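Proteasome accessory factor B/C (PafBC) (PDB 6SJ9) probably acts as a transcriptional regulator of the bacterial DNA damage response, combining winged helix-turn-helix DNA-binding modules with WYL and WCX domains in one chain. Local coordinates at residues L259-S265 and D276-D281; G296-V301 and A657-Y662. The contacts are given in a common frame with arbitrary orientation. Residue numbers count along the deposited sequence, not the author numbering.

Contact 1: residues L259-S265 and D276-D281; sequences LRKKATS and DRITVD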
loop_
_atom_site.group_PDB
_atom_site.type_symbol
_atom_site.label_atom_id
_atom_site.label_comp_id
_atom_site.label_asym_id
_atom_site.label_seq_id
_atom_site.Cartn_x
_atom_site.Cartn_y
_atom_site.Cartn_z
ATOM N N LEU A 259 -11.356 7.644 9.815
ATOM C CA LEU A 259 -12.744 7.277 10.064
ATOM C C LEU A 259 -13.653 8.488 9.944
ATOM O O LEU A 259 -14.713 8.407 9.325
ATOM C CB LEU A 259 -12.879 6.639 11.451
ATOM C CG LEU A 259 -14.265 6.091 11.781
ATOM C CD1 LEU A 259 -14.627 5.028 10.723
ATOM C CD2 LEU A 259 -14.346 5.563 13.209
ATOM N N ARG A 260 -13.231 9.636 10.464
ATOM C CA ARG A 260 -14.092 10.822 10.421
ATOM C C ARG A 260 -14.293 11.317 9.000
ATOM O O ARG A 260 -15.319 11.929 8.698
ATOM C CB ARG A 260 -13.520 11.930 11.303
ATOM C CG ARG A 260 -13.698 11.695 12.782
ATOM C CD ARG A 260 -12.841 12.586 13.635
ATOM N NE ARG A 260 -13.194 12.430 15.051
ATOM C CZ ARG A 260 -14.119 13.179 15.644
ATOM N NH1 ARG A 260 -14.748 14.119 14.941
ATOM N NH2 ARG A 260 -14.430 12.999 16.927
ATOM N N LYS A 261 -13.334 11.038 8.116
ATOM C CA LYS A 261 -13.490 11.364 6.703
ATOM C C LYS A 261 -14.717 10.676 6.110
ATOM O O LYS A 261 -15.320 11.189 5.170
ATOM C CB LYS A 261 -12.203 10.954 5.980
ATOM C CG LYS A 261 -11.162 12.066 5.975
ATOM C CD LYS A 261 -9.905 11.759 5.165
ATOM C CE LYS A 261 -8.803 12.785 5.555
ATOM N NZ LYS A 261 -7.370 12.370 5.277
ATOM N N LYS A 262 -15.111 9.528 6.651
ATOM C CA LYS A 262 -16.262 8.775 6.157
ATOM C C LYS A 262 -17.589 9.150 6.826
ATOM O O LYS A 262 -18.621 8.567 6.472
ATOM C CB LYS A 262 -16.030 7.269 6.322
ATOM C CG LYS A 262 -14.948 6.733 5.484
ATOM C CD LYS A 262 -14.956 5.199 5.479
ATOM C CE LYS A 262 -14.964 4.606 6.891
ATOM N NZ LYS A 262 -14.817 3.107 6.868
ATOM N N ALA A 263 -17.596 10.062 7.795
ATOM C CA ALA A 263 -18.774 10.252 8.631
ATOM C C ALA A 263 -19.885 11.009 7.897
ATOM O O ALA A 263 -19.666 12.102 7.365
ATOM C CB ALA A 263 -18.377 10.984 9.908
ATOM N N THR A 264 -21.099 10.441 7.914
ATOM C CA THR A 264 -22.273 11.092 7.335
ATOM C C THR A 264 -22.897 12.105 8.277
ATOM O O THR A 264 -23.623 12.998 7.826
ATOM C CB THR A 264 -23.345 10.066 6.979
ATOM O OG1 THR A 264 -23.745 9.384 8.171
ATOM C CG2 THR A 264 -22.822 9.036 5.967
ATOM N N SER A 265 -22.715 11.940 9.579
ATOM C CA SER A 265 -23.207 12.929 10.524
ATOM C C SER A 265 -22.246 12.973 11.697
ATOM O O SER A 265 -21.561 11.995 11.985
ATOM C CB SER A 265 -24.627 12.622 11.004
ATOM O OG SER A 265 -24.600 11.572 11.945
ATOM N N ASP A 276 -17.514 12.045 20.430
ATOM C CA ASP A 276 -18.471 12.361 19.386
ATOM C C ASP A 276 -19.312 11.142 19.050
ATOM O O ASP A 276 -18.893 9.997 19.245
ATOM C CB ASP A 276 -17.744 12.808 18.113
ATOM C CG ASP A 276 -17.065 14.150 18.262
ATOM O OD1 ASP A 276 -17.597 15.007 18.998
ATOM O OD2 ASP A 276 -16.000 14.336 17.629
ATOM N N ARG A 277 -20.483 11.392 18.483
ATOM C CA ARG A 277 -21.311 10.321 17.954
ATOM C C ARG A 277 -21.417 10.545 16.452
ATOM O O ARG A 277 -21.985 11.547 16.014
ATOM C CB ARG A 277 -22.680 10.319 18.642
ATOM C CG ARG A 277 -23.656 9.260 18.192
ATOM C CD ARG A 277 -25.005 9.509 18.843
ATOM N NE ARG A 277 -25.982 8.444 18.604
ATOM C CZ ARG A 277 -26.951 8.475 17.693
ATOM N NH1 ARG A 277 -27.786 7.444 17.587
ATOM N NH2 ARG A 277 -27.084 9.519 16.885
ATOM N N ILE A 278 -20.893 9.605 15.661
ATOM C CA ILE A 278 -20.945 9.718 14.209
ATOM C C ILE A 278 -21.682 8.521 13.639
ATOM O O ILE A 278 -21.784 7.461 14.260
ATOM C CB ILE A 278 -19.548 9.817 13.557
ATOM C CG1 ILE A 278 -18.746 8.530 13.801
ATOM C CG2 ILE A 278 -18.828 11.028 14.023
ATOM C CD1 ILE A 278 -17.459 8.442 12.983
ATOM N N THR A 279 -22.139 8.691 12.404
ATOM C CA THR A 279 -22.667 7.612 11.591
ATOM C C THR A 279 -21.772 7.451 10.374
ATOM O O THR A 279 -21.212 8.428 9.869
ATOM C CB THR A 279 -24.126 7.891 11.159
ATOM O OG1 THR A 279 -24.237 9.232 10.662
ATOM C CG2 THR A 279 -25.076 7.768 12.341
ATOM N N VAL A 280 -21.545 6.200 9.974
ATOM C CA VAL A 280 -20.741 5.895 8.804
ATOM C C VAL A 280 -21.461 4.805 8.019
ATOM O O VAL A 280 -22.190 3.975 8.580
ATOM C CB VAL A 280 -19.298 5.467 9.141
ATOM C CG1 VAL A 280 -18.609 6.503 9.982
ATOM C CG2 VAL A 280 -19.277 4.111 9.813
ATOM N N ASP A 281 -21.300 4.854 6.706
ATOM C CA ASP A 281 -21.861 3.843 5.835
ATOM C C ASP A 281 -20.853 2.728 5.656
ATOM O O ASP A 281 -19.666 2.981 5.452
ATOM C CB ASP A 281 -22.236 4.435 4.477
ATOM C CG ASP A 281 -23.409 5.417 4.564
ATOM O OD1 ASP A 281 -24.380 5.109 5.291
ATOM O OD2 ASP A 281 -23.346 6.496 3.931
HETATM O O HOH W 1 -19.804 6.884 5.197
#
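Thr279 supplies most of the polar links between L259-S265 and D276-D281. Its carbonyl O accepts a hydrogen bond from Thr264 N at 2.8 Å, and its OG1 shares a hydrogen bond with Ser265 OG at 2.7 Å, while Thr264 OG1 lies 2.5 Å from Thr279 OG1, so three hydroxyls cluster here, with Thr279 OG1 between the other two. A weak bond from Thr279 N to Ser265 O, 3.4 Å, adds a second backbone link. Farther along, a water joins Lys262 O (2.4 Å) to Asp281 N (2.9 Å), bridging the point where the chain has just left the helix. At the other end Arg260 forms a salt bridge to Asp276, which also pairs with Lys253; NH2 and OD2 are modelled too close together for the exact distance to carry weight.

Beneath this polar edge the packing is aliphatic. Ala263 CB rests 4.0 Å from Ile278 CB, Leu259 CG approaches Ile278 CD1 at 4.1 Å, and Leu259 CD1 meets Val280 CG1 at 4.3 Å. Leu259 also touches Leu292 of helix 285-294, carrying the packing on to the next helix.

A short helix thus turns into the edge strand 263-268, which forms a hairpin with 275-282: the β2-β3 hairpin of the antiparallel sheet in the ferredoxin-like WCX domain.

Contact 2: residues G296-V301 and A657-Y662; sequences GPHVKV and AALVQY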
loop_
_atom_site.group_PDB
_atom_site.type_symbol
_atom_site.label_atom_id
_atom_site.label_comp_id
_atom_site.label_asym_id
_atom_site.label_seq_id
_atom_site.Cartn_x
_atom_site.Cartn_y
_atom_site.Cartn_z
ATOM N N GLY A 296 -9.342 0.106 18.916
ATOM C CA GLY A 296 -9.434 -0.186 20.339
ATOM C C GLY A 296 -10.396 0.660 21.171
ATOM O O GLY A 296 -11.607 0.723 20.914
ATOM N N PRO A 297 -9.880 1.268 22.248
ATOM C CA PRO A 297 -10.753 2.079 23.110
ATOM C C PRO A 297 -11.155 3.412 22.498
ATOM O O PRO A 297 -12.039 4.058 23.043
ATOM C CB PRO A 297 -9.903 2.289 24.366
ATOM C CG PRO A 297 -8.507 2.331 23.810
ATOM C CD PRO A 297 -8.472 1.318 22.691
ATOM N N HIS A 298 -10.584 3.825 21.367
ATOM C CA HIS A 298 -10.991 5.089 20.760
ATOM C C HIS A 298 -12.383 5.053 20.145
ATOM O O HIS A 298 -12.871 6.095 19.714
ATOM C CB HIS A 298 -9.989 5.503 19.694
ATOM C CG HIS A 298 -8.627 5.799 20.227
ATOM N ND1 HIS A 298 -8.410 6.235 21.522
ATOM C CD2 HIS A 298 -7.404 5.709 19.646
ATOM C CE1 HIS A 298 -7.111 6.406 21.710
ATOM N NE2 HIS A 298 -6.479 6.097 20.586
ATOM N N VAL A 299 -13.044 3.906 20.108
ATOM C CA VAL A 299 -14.346 3.793 19.466
ATOM C C VAL A 299 -15.165 2.759 20.216
ATOM O O VAL A 299 -14.636 1.766 20.726
ATOM C CB VAL A 299 -14.213 3.442 17.952
ATOM C CG1 VAL A 299 -13.467 2.095 17.717
ATOM C CG2 VAL A 299 -15.583 3.409 17.275
ATOM N N LYS A 300 -16.459 3.017 20.287
ATOM C CA LYS A 300 -17.452 2.053 20.716
ATOM C C LYS A 300 -18.535 1.989 19.655
ATOM O O LYS A 300 -19.014 3.031 19.199
ATOM C CB LYS A 300 -18.093 2.439 22.070
ATOM C CG LYS A 300 -19.202 1.493 22.495
ATOM C CD LYS A 300 -19.935 2.050 23.721
ATOM C CE LYS A 300 -20.946 1.079 24.314
ATOM N NZ LYS A 300 -21.755 1.733 25.428
ATOM N N VAL A 301 -18.864 0.784 19.212
ATOM C CA VAL A 301 -20.015 0.588 18.339
ATOM C C VAL A 301 -21.267 0.669 19.206
ATOM O O VAL A 301 -21.427 -0.120 20.146
ATOM C CB VAL A 301 -19.951 -0.767 17.619
ATOM C CG1 VAL A 301 -21.216 -0.988 16.799
ATOM C CG2 VAL A 301 -18.723 -0.868 16.740
ATOM N N ALA A 657 -8.888 -2.092 27.859
ATOM C CA ALA A 657 -9.605 -0.820 27.835
ATOM C C ALA A 657 -10.684 -0.816 26.738
ATOM O O ALA A 657 -11.802 -0.334 26.951
ATOM C CB ALA A 657 -8.596 0.319 27.635
ATOM N N ALA A 658 -10.377 -1.391 25.572
ATOM C CA ALA A 658 -11.376 -1.519 24.515
ATOM C C ALA A 658 -12.548 -2.392 24.949
ATOM O O ALA A 658 -13.707 -2.074 24.666
ATOM C CB ALA A 658 -10.716 -2.086 23.254
ATOM N N LEU A 659 -12.269 -3.502 25.635
ATOM C CA LEU A 659 -13.332 -4.436 25.986
ATOM C C LEU A 659 -14.245 -3.874 27.069
ATOM O O LEU A 659 -15.467 -4.073 27.027
ATOM C CB LEU A 659 -12.737 -5.759 26.446
ATOM C CG LEU A 659 -12.318 -6.727 25.352
ATOM C CD1 LEU A 659 -11.473 -7.838 25.957
ATOM C CD2 LEU A 659 -13.555 -7.308 24.706
ATOM N N VAL A 660 -13.679 -3.176 28.054
ATOM C CA VAL A 660 -14.487 -2.665 29.152
ATOM C C VAL A 660 -15.541 -1.678 28.693
ATOM O O VAL A 660 -16.427 -1.352 29.472
ATOM C CB VAL A 660 -13.613 -1.998 30.236
ATOM C CG1 VAL A 660 -12.576 -2.977 30.780
ATOM C CG2 VAL A 660 -12.954 -0.742 29.696
ATOM N N GLN A 661 -15.449 -1.162 27.465
ATOM C CA GLN A 661 -16.515 -0.312 26.945
ATOM C C GLN A 661 -17.805 -1.089 26.763
ATOM O O GLN A 661 -18.879 -0.490 26.753
ATOM C CB GLN A 661 -16.129 0.306 25.600
ATOM C CG GLN A 661 -14.926 1.212 25.615
ATOM C CD GLN A 661 -14.555 1.685 24.207
ATOM O OE1 GLN A 661 -14.681 2.879 23.883
ATOM N NE2 GLN A 661 -14.121 0.743 23.357
ATOM N N TYR A 662 -17.727 -2.401 26.532
ATOM C CA TYR A 662 -18.930 -3.132 26.158
ATOM C C TYR A 662 -19.575 -3.888 27.316
ATOM O O TYR A 662 -20.793 -4.113 27.286
ATOM C CB TYR A 662 -18.600 -4.111 25.028
ATOM C CG TYR A 662 -18.218 -3.415 23.730
ATOM C CD1 TYR A 662 -16.946 -2.886 23.547
ATOM C CD2 TYR A 662 -19.144 -3.262 22.710
ATOM C CE1 TYR A 662 -16.615 -2.236 22.374
ATOM C CE2 TYR A 662 -18.818 -2.623 21.541
ATOM C CZ TYR A 662 -17.561 -2.120 21.374
ATOM O OH TYR A 662 -17.265 -1.494 20.198
#
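The methyl group of Ala658 sits against the peptide that joins Gly296 to Pro297, with its CB 3.5 Å from Gly296 C and 4.1 Å from Pro297 CD. Ala657 extends the apolar patch, its CB 4.0 Å from Pro297 CB. Two small side chains let the end of helix 645-659 come very near the turn, and the CA atoms of Pro297 and Ala658 are only 3.9 Å apart. Gly296 has positive phi where the chain leaves helix 285-294, a conformation that favours glycine.

The aromatic ring of Tyr662 lies farther out. Lys300 CG covers one of its faces, 4.1 Å from Tyr662 CZ, and Val301 CB is 4.5 Å from Tyr662 CE2; Val312 of helix 305-323 also touches Tyr662.

Polar groups finish the contact. Val301 N donates to Tyr662 OH at 3.0 Å in an almost straight hydrogen bond. Gln661 NE2 donates to Val299 O at 2.9 Å and to Ala658 O at 3.1 Å, tying the strand to the helix end, while Gln661 OE1 accepts from Arg275.

In both bonds across the contact a side chain near the C-terminus meets a main-chain group of 299-301. The two WCX domains of the chain are therefore joined here by close alanine-proline packing and backbone recognition, without an ion pair between the two segments.

In the fold
Both contacts reach the same four-stranded sheet of the first WCX domain, but at its two outermost strands: contact 1 involves 263-268 and contact 2 involves 299-303. Their centres are about 17 Å apart and their nearest atoms about 5 Å, without touching. Contact 1 is local, formed within one domain across a hairpin, whereas contact 2 joins segments 356 residues apart in sequence and belonging to different WCX domains. Each is partly buried, yet contact 1 includes four exposed residues and contact 2 none. Hydroxyls, a water and a salt bridge mark the former; amide and phenol groups bonded to backbone mark the latter.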